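Local coordinates for 3-oxoacyl-(acyl-carrier protein) synthase II (Thermus thermophilus, PDB 1J3N), which catalyses the condensation step of fatty acid elongation, joining an acyl group to malonyl-ACP to give 3-oxoacyl-ACP, and works as a homodimer, at the interface of chains A and B. Numbering follows the deposited sequence. Chains: chain A/B, 3-oxoacyl-(acyl-carrier protein) synthase II.

Contact 1: the interface of chains A and B. Residues chain A 115-117, 120, 195; chain B 116, 119-120, 195.
A:Ser116 and B:Ser116 face each other where the two copies of helix 109-122 meet near the two-fold axis of the homodimer, their CB atoms 3.7 Å apart. One helical turn on the packing becomes aliphatic. A:Leu120 and B:Leu120 meet obliquely through methyls, CD2 of the first pressing at 3.4 Å on CD1 of the second, a tight fit. The same CD1 of B:Leu120 also rests 3.5 Å from the backbone CA of A:Arg117, so this branch lies between A:Arg117 and A:Leu120 on one side of the partner helix. The other branch meets a charged group: CD2 of B:Leu120 lies 3.3 Å from NH1 of A:Arg117, whose chain bends at chi3 (-65°) and brings the NE, CZ and NH1 side of its guanidinium onto the methyl. A CH-pi contact forms the flank, with A:Met195 CB over the centre of one face of the B:Phe119 ring, 3.9 Å from its centroid. From there the A:Met195 chain (chi1 177°) runs out extended towards the helix backbone of chain B. Its twin, B:Met195, reaches A:Ser116 CA with CE at 3.7 Å, while A:Met195 CE sits closer to B:Ser116 CA, at 3.4 Å.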
loop_
_atom_site.group_PDB
_atom_site.type_symbol
_atom_site.label_atom_id
_atom_site.label_comp_id
_atom_site.label_asym_id
_atom_site.label_seq_id
_atom_site.Cartn_x
_atom_site.Cartn_y
_atom_site.Cartn_z
ATOM N N GLN A 115 16.008 -15.860 3.076
ATOM C CA GLN A 115 15.245 -16.597 4.073
ATOM C C GLN A 115 14.492 -17.804 3.517
ATOM O O GLN A 115 14.377 -18.828 4.192
ATOM C CB GLN A 115 14.288 -15.649 4.805
ATOM C CG GLN A 115 15.015 -14.611 5.653
ATOM C CD GLN A 115 15.964 -15.245 6.661
ATOM O OE1 GLN A 115 15.578 -16.139 7.415
ATOM N NE2 GLN A 115 17.212 -14.773 6.684
ATOM N N SER A 116 13.976 -17.704 2.299
ATOM C CA SER A 116 13.283 -18.850 1.725
ATOM C C SER A 116 14.304 -19.979 1.584
ATOM O O SER A 116 13.958 -21.159 1.652
ATOM C CB SER A 116 12.689 -18.498 0.355
ATOM O OG SER A 116 13.701 -18.371 -0.620
ATOM N N ARG A 117 15.571 -19.615 1.402
ATOM C CA ARG A 117 16.630 -20.609 1.269
ATOM C C ARG A 117 16.895 -21.238 2.634
ATOM O O ARG A 117 17.115 -22.442 2.733
ATOM C CB ARG A 117 17.915 -19.971 0.732
ATOM C CG ARG A 117 19.045 -20.972 0.531
ATOM C CD ARG A 117 20.244 -20.378 -0.200
ATOM N NE ARG A 117 19.944 -19.995 -1.580
ATOM C CZ ARG A 117 19.647 -18.759 -1.978
ATOM N NH1 ARG A 117 19.392 -18.516 -3.257
ATOM N NH2 ARG A 117 19.614 -17.759 -1.103
ATOM N N LEU A 120 14.224 -23.704 3.504
ATOM C CA LEU A 120 14.384 -24.978 2.802
ATOM C C LEU A 120 15.552 -25.851 3.259
ATOM O O LEU A 120 15.448 -27.076 3.259
ATOM C CB LEU A 120 14.507 -24.729 1.298
ATOM C CG LEU A 120 13.202 -24.669 0.502
ATOM C CD1 LEU A 120 12.181 -23.816 1.227
ATOM C CD2 LEU A 120 13.483 -24.123 -0.894
ATOM N N MET A 195 15.793 -14.259 -8.841
ATOM C CA MET A 195 14.384 -14.630 -8.888
ATOM C C MET A 195 13.441 -13.615 -9.514
ATOM O O MET A 195 12.464 -13.997 -10.147
ATOM C CB MET A 195 13.891 -14.985 -7.483
ATOM C CG MET A 195 12.411 -15.327 -7.409
ATOM S SD MET A 195 11.990 -16.064 -5.820
ATOM C CE MET A 195 10.617 -17.085 -6.294
ATOM N N SER B 116 9.376 -19.862 -4.650
ATOM C CA SER B 116 10.737 -19.690 -4.157
ATOM C C SER B 116 11.377 -21.068 -4.134
ATOM O O SER B 116 12.592 -21.207 -4.275
ATOM C CB SER B 116 10.736 -19.075 -2.753
ATOM O OG SER B 116 10.011 -19.884 -1.849
ATOM N N PHE B 119 12.310 -21.862 -7.776
ATOM C CA PHE B 119 13.523 -21.104 -8.046
ATOM C C PHE B 119 14.764 -21.802 -7.491
ATOM O O PHE B 119 15.742 -22.031 -8.211
ATOM C CB PHE B 119 13.398 -19.702 -7.436
ATOM C CG PHE B 119 14.694 -18.944 -7.380
ATOM C CD1 PHE B 119 15.359 -18.583 -8.549
ATOM C CD2 PHE B 119 15.264 -18.612 -6.153
ATOM C CE1 PHE B 119 16.572 -17.905 -8.499
ATOM C CE2 PHE B 119 16.484 -17.931 -6.089
ATOM C CZ PHE B 119 17.138 -17.577 -7.267
ATOM N N LEU B 120 14.720 -22.143 -6.209
ATOM C CA LEU B 120 15.847 -22.790 -5.556
ATOM C C LEU B 120 16.158 -24.201 -6.048
ATOM O O LEU B 120 17.322 -24.581 -6.154
ATOM C CB LEU B 120 15.625 -22.805 -4.040
ATOM C CG LEU B 120 15.774 -21.439 -3.367
ATOM C CD1 LEU B 120 15.402 -21.532 -1.896
ATOM C CD2 LEU B 120 17.203 -20.950 -3.530
ATOM N N MET B 195 6.130 -21.263 6.387
ATOM C CA MET B 195 7.098 -20.178 6.501
ATOM C C MET B 195 6.614 -18.969 7.308
ATOM O O MET B 195 7.367 -18.400 8.111
ATOM C CB MET B 195 7.521 -19.734 5.100
ATOM C CG MET B 195 8.781 -18.904 5.052
ATOM S SD MET B 195 9.246 -18.547 3.351
ATOM C CE MET B 195 10.491 -17.287 3.603
#

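Contact 2: the interface of chains A and B. Residues chain A 112, 115-116, 119, 127, 131; chain B 113, 194-195.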
loop_
_atom_site.group_PDB
_atom_site.type_symbol
_atom_site.label_atom_id
_atom_site.label_comp_id
_atom_site.label_asym_id
_atom_site.label_seq_id
_atom_site.Cartn_x
_atom_site.Cartn_y
_atom_site.Cartn_z
ATOM N N TRP A 112 13.728 -12.158 0.773
ATOM C CA TRP A 112 12.859 -13.270 0.423
ATOM C C TRP A 112 13.679 -14.458 -0.080
ATOM O O TRP A 112 13.400 -15.604 0.272
ATOM C CB TRP A 112 11.849 -12.850 -0.652
ATOM C CG TRP A 112 10.521 -12.378 -0.108
ATOM C CD1 TRP A 112 10.020 -11.104 -0.136
ATOM C CD2 TRP A 112 9.498 -13.197 0.476
ATOM N NE1 TRP A 112 8.744 -11.083 0.389
ATOM C CE2 TRP A 112 8.401 -12.353 0.772
ATOM C CE3 TRP A 112 9.403 -14.561 0.778
ATOM C CZ2 TRP A 112 7.216 -12.835 1.352
ATOM C CZ3 TRP A 112 8.224 -15.042 1.357
ATOM C CH2 TRP A 112 7.148 -14.176 1.636
ATOM N N GLN A 115 16.008 -15.860 3.076
ATOM C CA GLN A 115 15.245 -16.597 4.073
ATOM C C GLN A 115 14.492 -17.804 3.517
ATOM O O GLN A 115 14.377 -18.828 4.192
ATOM C CB GLN A 115 14.288 -15.649 4.805
ATOM C CG GLN A 115 15.015 -14.611 5.653
ATOM C CD GLN A 115 15.964 -15.245 6.661
ATOM O OE1 GLN A 115 15.578 -16.139 7.415
ATOM N NE2 GLN A 115 17.212 -14.773 6.684
ATOM N N SER A 116 13.976 -17.704 2.299
ATOM C CA SER A 116 13.283 -18.850 1.725
ATOM C C SER A 116 14.304 -19.979 1.584
ATOM O O SER A 116 13.958 -21.159 1.652
ATOM C CB SER A 116 12.689 -18.498 0.355
ATOM O OG SER A 116 13.701 -18.371 -0.620
ATOM N N PHE A 119 14.736 -21.437 5.080
ATOM C CA PHE A 119 13.528 -22.220 5.303
ATOM C C PHE A 119 13.636 -23.620 4.696
ATOM O O PHE A 119 13.208 -24.602 5.308
ATOM C CB PHE A 119 12.329 -21.463 4.708
ATOM C CG PHE A 119 11.064 -22.268 4.644
ATOM C CD1 PHE A 119 10.608 -22.968 5.754
ATOM C CD2 PHE A 119 10.322 -22.317 3.469
ATOM C CE1 PHE A 119 9.431 -23.710 5.692
ATOM C CE2 PHE A 119 9.149 -23.050 3.394
ATOM C CZ PHE A 119 8.699 -23.751 4.508
ATOM N N ILE A 127 14.281 -19.760 10.457
ATOM C CA ILE A 127 14.068 -18.502 9.749
ATOM C C ILE A 127 14.477 -17.403 10.718
ATOM O O ILE A 127 14.249 -17.516 11.918
ATOM C CB ILE A 127 12.582 -18.310 9.363
ATOM C CG1 ILE A 127 12.153 -19.410 8.388
ATOM C CG2 ILE A 127 12.375 -16.915 8.752
ATOM C CD1 ILE A 127 10.683 -19.365 8.007
ATOM N N PHE A 131 13.163 -11.653 9.583
ATOM C CA PHE A 131 12.628 -11.856 8.238
ATOM C C PHE A 131 11.441 -10.931 7.971
ATOM O O PHE A 131 11.477 -10.125 7.047
ATOM C CB PHE A 131 12.203 -13.313 8.031
ATOM C CG PHE A 131 11.427 -13.541 6.761
ATOM C CD1 PHE A 131 11.924 -13.102 5.536
ATOM C CD2 PHE A 131 10.189 -14.169 6.791
ATOM C CE1 PHE A 131 11.195 -13.280 4.362
ATOM C CE2 PHE A 131 9.452 -14.354 5.614
ATOM C CZ PHE A 131 9.959 -13.906 4.403
ATOM N N GLU B 113 5.923 -19.195 -1.364
ATOM C CA GLU B 113 6.488 -20.482 -0.944
ATOM C C GLU B 113 6.684 -21.454 -2.104
ATOM O O GLU B 113 7.759 -22.041 -2.261
ATOM C CB GLU B 113 5.604 -21.168 0.107
ATOM C CG GLU B 113 5.428 -20.399 1.409
ATOM C CD GLU B 113 5.105 -21.307 2.587
ATOM O OE1 GLU B 113 4.612 -22.437 2.375
ATOM O OE2 GLU B 113 5.332 -20.886 3.735
ATOM N N PRO B 194 3.639 -22.763 6.357
ATOM C CA PRO B 194 4.776 -23.119 7.218
ATOM C C PRO B 194 5.765 -21.967 7.451
ATOM O O PRO B 194 6.183 -21.713 8.575
ATOM C CB PRO B 194 5.428 -24.282 6.468
ATOM C CG PRO B 194 4.251 -24.946 5.791
ATOM C CD PRO B 194 3.432 -23.764 5.297
ATOM N N MET B 195 6.130 -21.263 6.387
ATOM C CA MET B 195 7.098 -20.178 6.501
ATOM C C MET B 195 6.614 -18.969 7.308
ATOM O O MET B 195 7.367 -18.400 8.111
ATOM C CB MET B 195 7.521 -19.734 5.100
ATOM C CG MET B 195 8.781 -18.904 5.052
ATOM S SD MET B 195 9.246 -18.547 3.351
ATOM C CE MET B 195 10.491 -17.287 3.603
#
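OE2 of the B:Glu113 carboxylate accepts the backbone N-H of B:Met195 (N to OE2 2.8 Å), met nearly along its C-O axis with 147° at the hydrogen. The bond ties the first turn of helix 194-202 to helix 109-122 of the same subunit and is likely to steady the backbone from which B:Met195 enters chain A. B:Met195 CB lies over the centre of one face of the A:Phe119 ring, about 4.0 Å above its plane, and B:Pro194 CB touches the far end of that ring, 3.9 Å from CZ. The ring is brought beneath the methionine by a chi1 of 169°, which sets CG opposite the backbone N. A:Ile127 crosses the methionine chain at about a right angle, its CD1 methyl 3.5 Å from B:Met195 CG. Further out, the methyl CE of B:Met195 ends among aromatics, 3.5 Å from A:Phe131 CZ and 3.9 Å from A:Trp112 CZ3. Those two rings support each other: A:Phe131 turns its edge to A:Trp112, with CZ standing above one face of the indole towards the rim. Replacing A:Phe119 by alanine would probably leave B:Met195 CB and B:Pro194 without the ring that supports them, opening a gap beside the methionine. The pocket takes in an extended methionine of the partner and is likely to help hold helix 194-202 of one subunit against helix 109-122 of the other in the homodimer.

Contact 3: the interface of chains A and B. Residues chain A 139, 142-143, 146; chain B 264-267, 397.
The imidazole of A:His143 has A:Met146 CE of its own helix 139-148 standing 3.6 Å above one ring face, offset towards the rim. From chain B, the B:Ile267 CG2 methyl comes in obliquely at the CE1–NE2 rim, off the ring plane and on the same side as A:Met146 CE, 3.5 Å from CE1 of A:His143. In this off-axis part of the homodimer interface helix 139-148 of chain A packs on two loops of chain B. The same methyl is shared with two methionines of the helix, lying 3.9 Å from A:Met139 CE and equally far from A:Met146 CE, so one branch of the isoleucine is set among three side chains. A:Met139 reaches it by folding back at chi2 and chi3, its chain crossing the isoleucine at about a right angle. A:Met146 instead runs straight through chi2 (-174°) and turns at chi3 (-82°), which lays its thioether along the chain B loop and sends CE back towards the histidine. Its contacts follow that loop in order: A:Met146 CG lies 3.7 Å from B:Ala264 CA, and A:Met146 SD is 3.5 Å from B:His266 C, the carbonyl carbon. Main-chain atoms of the loop thus form the surface met by CG and SD of A:Met146. A second loop of chain B touches the helix at its small residue, where the A:Ala142 CB methyl rests 3.6 Å from the carbonyl O of B:Gly397.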
loop_
_atom_site.group_PDB
_atom_site.type_symbol
_atom_site.label_atom_id
_atom_site.label_comp_id
_atom_site.label_asym_id
_atom_site.label_seq_id
_atom_site.Cartn_x
_atom_site.Cartn_y
_atom_site.Cartn_z
ATOM N N MET A 139 7.985 -1.212 5.819
ATOM C CA MET A 139 9.193 -0.921 6.584
ATOM C C MET A 139 10.039 0.244 6.072
ATOM O O MET A 139 10.921 0.718 6.780
ATOM C CB MET A 139 10.050 -2.174 6.727
ATOM C CG MET A 139 9.395 -3.247 7.576
ATOM S SD MET A 139 8.741 -2.620 9.123
ATOM C CE MET A 139 10.221 -2.410 10.071
ATOM N N ALA A 142 8.136 3.090 7.853
ATOM C CA ALA A 142 8.400 2.885 9.271
ATOM C C ALA A 142 9.819 3.257 9.681
ATOM O O ALA A 142 10.024 3.922 10.699
ATOM C CB ALA A 142 8.125 1.431 9.647
ATOM N N HIS A 143 10.806 2.816 8.909
ATOM C CA HIS A 143 12.183 3.125 9.250
ATOM C C HIS A 143 12.498 4.600 9.146
ATOM O O HIS A 143 13.298 5.118 9.920
ATOM C CB HIS A 143 13.146 2.302 8.391
ATOM C CG HIS A 143 13.490 0.984 8.999
ATOM N ND1 HIS A 143 14.233 0.879 10.157
ATOM C CD2 HIS A 143 13.139 -0.277 8.659
ATOM C CE1 HIS A 143 14.324 -0.392 10.503
ATOM N NE2 HIS A 143 13.667 -1.115 9.611
ATOM N N MET A 146 10.925 6.243 12.202
ATOM C CA MET A 146 11.694 5.907 13.396
ATOM C C MET A 146 13.016 6.659 13.483
ATOM O O MET A 146 13.396 7.147 14.549
ATOM C CB MET A 146 11.960 4.404 13.444
ATOM C CG MET A 146 10.706 3.568 13.639
ATOM S SD MET A 146 11.050 1.821 13.864
ATOM C CE MET A 146 11.240 1.268 12.186
ATOM N N ALA B 264 7.244 5.517 15.776
ATOM C CA ALA B 264 8.600 5.983 15.483
ATOM C C ALA B 264 9.459 5.502 16.646
ATOM O O ALA B 264 10.330 6.219 17.156
ATOM C CB ALA B 264 8.625 7.500 15.391
ATOM N N HIS B 265 9.211 4.261 17.047
ATOM C CA HIS B 265 9.888 3.680 18.190
ATOM C C HIS B 265 10.732 2.422 17.940
ATOM O O HIS B 265 11.946 2.454 18.133
ATOM C CB HIS B 265 8.833 3.427 19.273
ATOM C CG HIS B 265 9.353 2.723 20.483
ATOM N ND1 HIS B 265 8.948 1.453 20.834
ATOM C CD2 HIS B 265 10.242 3.109 21.429
ATOM C CE1 HIS B 265 9.566 1.087 21.943
ATOM N NE2 HIS B 265 10.358 2.074 22.324
ATOM N N HIS B 266 10.110 1.327 17.508
ATOM C CA HIS B 266 10.842 0.071 17.284
ATOM C C HIS B 266 10.236 -0.753 16.145
ATOM O O HIS B 266 9.032 -0.686 15.908
ATOM C CB HIS B 266 10.846 -0.741 18.583
ATOM C CG HIS B 266 11.708 -1.962 18.544
ATOM N ND1 HIS B 266 11.331 -3.122 17.904
ATOM C CD2 HIS B 266 12.930 -2.207 19.077
ATOM C CE1 HIS B 266 12.280 -4.030 18.045
ATOM N NE2 HIS B 266 13.262 -3.500 18.752
ATOM N N ILE B 267 11.069 -1.533 15.455
ATOM C CA ILE B 267 10.613 -2.347 14.320
ATOM C C ILE B 267 9.467 -3.316 14.603
ATOM O O ILE B 267 8.624 -3.552 13.735
ATOM C CB ILE B 267 11.776 -3.161 13.678
ATOM C CG1 ILE B 267 12.475 -4.023 14.733
ATOM C CG2 ILE B 267 12.760 -2.221 13.006
ATOM C CD1 ILE B 267 13.401 -5.076 14.134
ATOM N N GLY B 397 5.883 -2.128 13.284
ATOM C CA GLY B 397 6.435 -1.049 12.494
ATOM C C GLY B 397 6.018 0.266 13.125
ATOM O O GLY B 397 6.609 1.315 12.857
#

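Contact 4: the interface of chains A and B. Residues chain A 130, 133, 139, 143; chain B 267-268.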
loop_
_atom_site.group_PDB
_atom_site.type_symbol
_atom_site.label_atom_id
_atom_site.label_comp_id
_atom_site.label_asym_id
_atom_site.label_seq_id
_atom_site.Cartn_x
_atom_site.Cartn_y
_atom_site.Cartn_z
ATOM N N PHE A 130 14.154 -11.614 12.036
ATOM C CA PHE A 130 14.130 -10.316 11.379
ATOM C C PHE A 130 13.583 -10.451 9.956
ATOM O O PHE A 130 13.548 -9.477 9.203
ATOM C CB PHE A 130 15.538 -9.712 11.342
ATOM C CG PHE A 130 16.098 -9.407 12.701
ATOM C CD1 PHE A 130 15.614 -8.330 13.442
ATOM C CD2 PHE A 130 17.086 -10.214 13.255
ATOM C CE1 PHE A 130 16.108 -8.063 14.721
ATOM C CE2 PHE A 130 17.586 -9.957 14.529
ATOM C CZ PHE A 130 17.093 -8.876 15.266
ATOM N N PRO A 133 10.207 -8.185 9.615
ATOM C CA PRO A 133 10.562 -6.761 9.686
ATOM C C PRO A 133 11.430 -6.271 8.523
ATOM O O PRO A 133 11.390 -5.096 8.166
ATOM C CB PRO A 133 11.310 -6.653 11.015
ATOM C CG PRO A 133 10.726 -7.746 11.835
ATOM C CD PRO A 133 10.609 -8.883 10.851
ATOM N N MET A 139 7.985 -1.212 5.819
ATOM C CA MET A 139 9.193 -0.921 6.584
ATOM C C MET A 139 10.039 0.244 6.072
ATOM O O MET A 139 10.921 0.718 6.780
ATOM C CB MET A 139 10.050 -2.174 6.727
ATOM C CG MET A 139 9.395 -3.247 7.576
ATOM S SD MET A 139 8.741 -2.620 9.123
ATOM C CE MET A 139 10.221 -2.410 10.071
ATOM N N HIS A 143 10.806 2.816 8.909
ATOM C CA HIS A 143 12.183 3.125 9.250
ATOM C C HIS A 143 12.498 4.600 9.146
ATOM O O HIS A 143 13.298 5.118 9.920
ATOM C CB HIS A 143 13.146 2.302 8.391
ATOM C CG HIS A 143 13.490 0.984 8.999
ATOM N ND1 HIS A 143 14.233 0.879 10.157
ATOM C CD2 HIS A 143 13.139 -0.277 8.659
ATOM C CE1 HIS A 143 14.324 -0.392 10.503
ATOM N NE2 HIS A 143 13.667 -1.115 9.611
ATOM N N ILE B 267 11.069 -1.533 15.455
ATOM C CA ILE B 267 10.613 -2.347 14.320
ATOM C C ILE B 267 9.467 -3.316 14.603
ATOM O O ILE B 267 8.624 -3.552 13.735
ATOM C CB ILE B 267 11.776 -3.161 13.678
ATOM C CG1 ILE B 267 12.475 -4.023 14.733
ATOM C CG2 ILE B 267 12.760 -2.221 13.006
ATOM C CD1 ILE B 267 13.401 -5.076 14.134
ATOM N N THR B 268 9.434 -3.882 15.805
ATOM C CA THR B 268 8.370 -4.818 16.165
ATOM C C THR B 268 7.797 -4.551 17.551
ATOM O O THR B 268 6.710 -5.024 17.880
ATOM C CB THR B 268 8.858 -6.283 16.127
ATOM O OG1 THR B 268 9.929 -6.461 17.065
ATOM C CG2 THR B 268 9.332 -6.651 14.726
#
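This is an apolar loop-to-helix patch of the homodimer interface, in which B:Ile267 and B:Thr268 from a loop of chain B pack against A:Phe130, helix 131-135 and helix 139-148 of chain A, joining the subunits away from the two-fold axis. While the CG2 branch of B:Ile267 points to A:His143 and A:Met139, the longer branch serves a different surface. A chi1 of 55° tucks CG1 in over the backbone, and chi2 of 167° then extends CD1 towards A:Phe130 and A:Pro133. CD1 of B:Ile267 lies in the plane of the A:Phe130 ring at its edge, 4.0 Å from CD1 of the phenylalanine, and 4.1 Å from A:Pro133 CB. The proline ring is also met by B:Thr268, whose CG2 methyl presses closely on A:Pro133 CG at 3.4 Å. With an alanine in place of B:Ile267, both branches would be gone, and the A:Phe130 edge and A:Pro133 CB would probably face a gap, while A:His143 and A:Met139 would probably lose the methyl they meet. The two-branched isoleucine therefore bridges helices 131-135 and 139-148 of the partner and is likely to fix their position relative to the chain B loop.

Contacts 1 and 2 are neighbours, their C-alpha centres about 6 Å apart, sharing A:Gln115, A:Ser116 and B:Met195; both use helices 109-122 and 194-202. Contacts 3 and 4 form a second pair, again about 6 Å apart, sharing A:Met139, A:His143 and B:Ile267. Between the pairs the centres lie about 16 Å (contacts 2 and 4) to 26 Å (contacts 1 and 3) apart. Helix 131-135 connects them, giving A:Phe131 to contact 2 and A:Pro133 to contact 4. With the two-fold copies, the dimer is thus held at several separated places, which probably resists rocking of one subunit on the other.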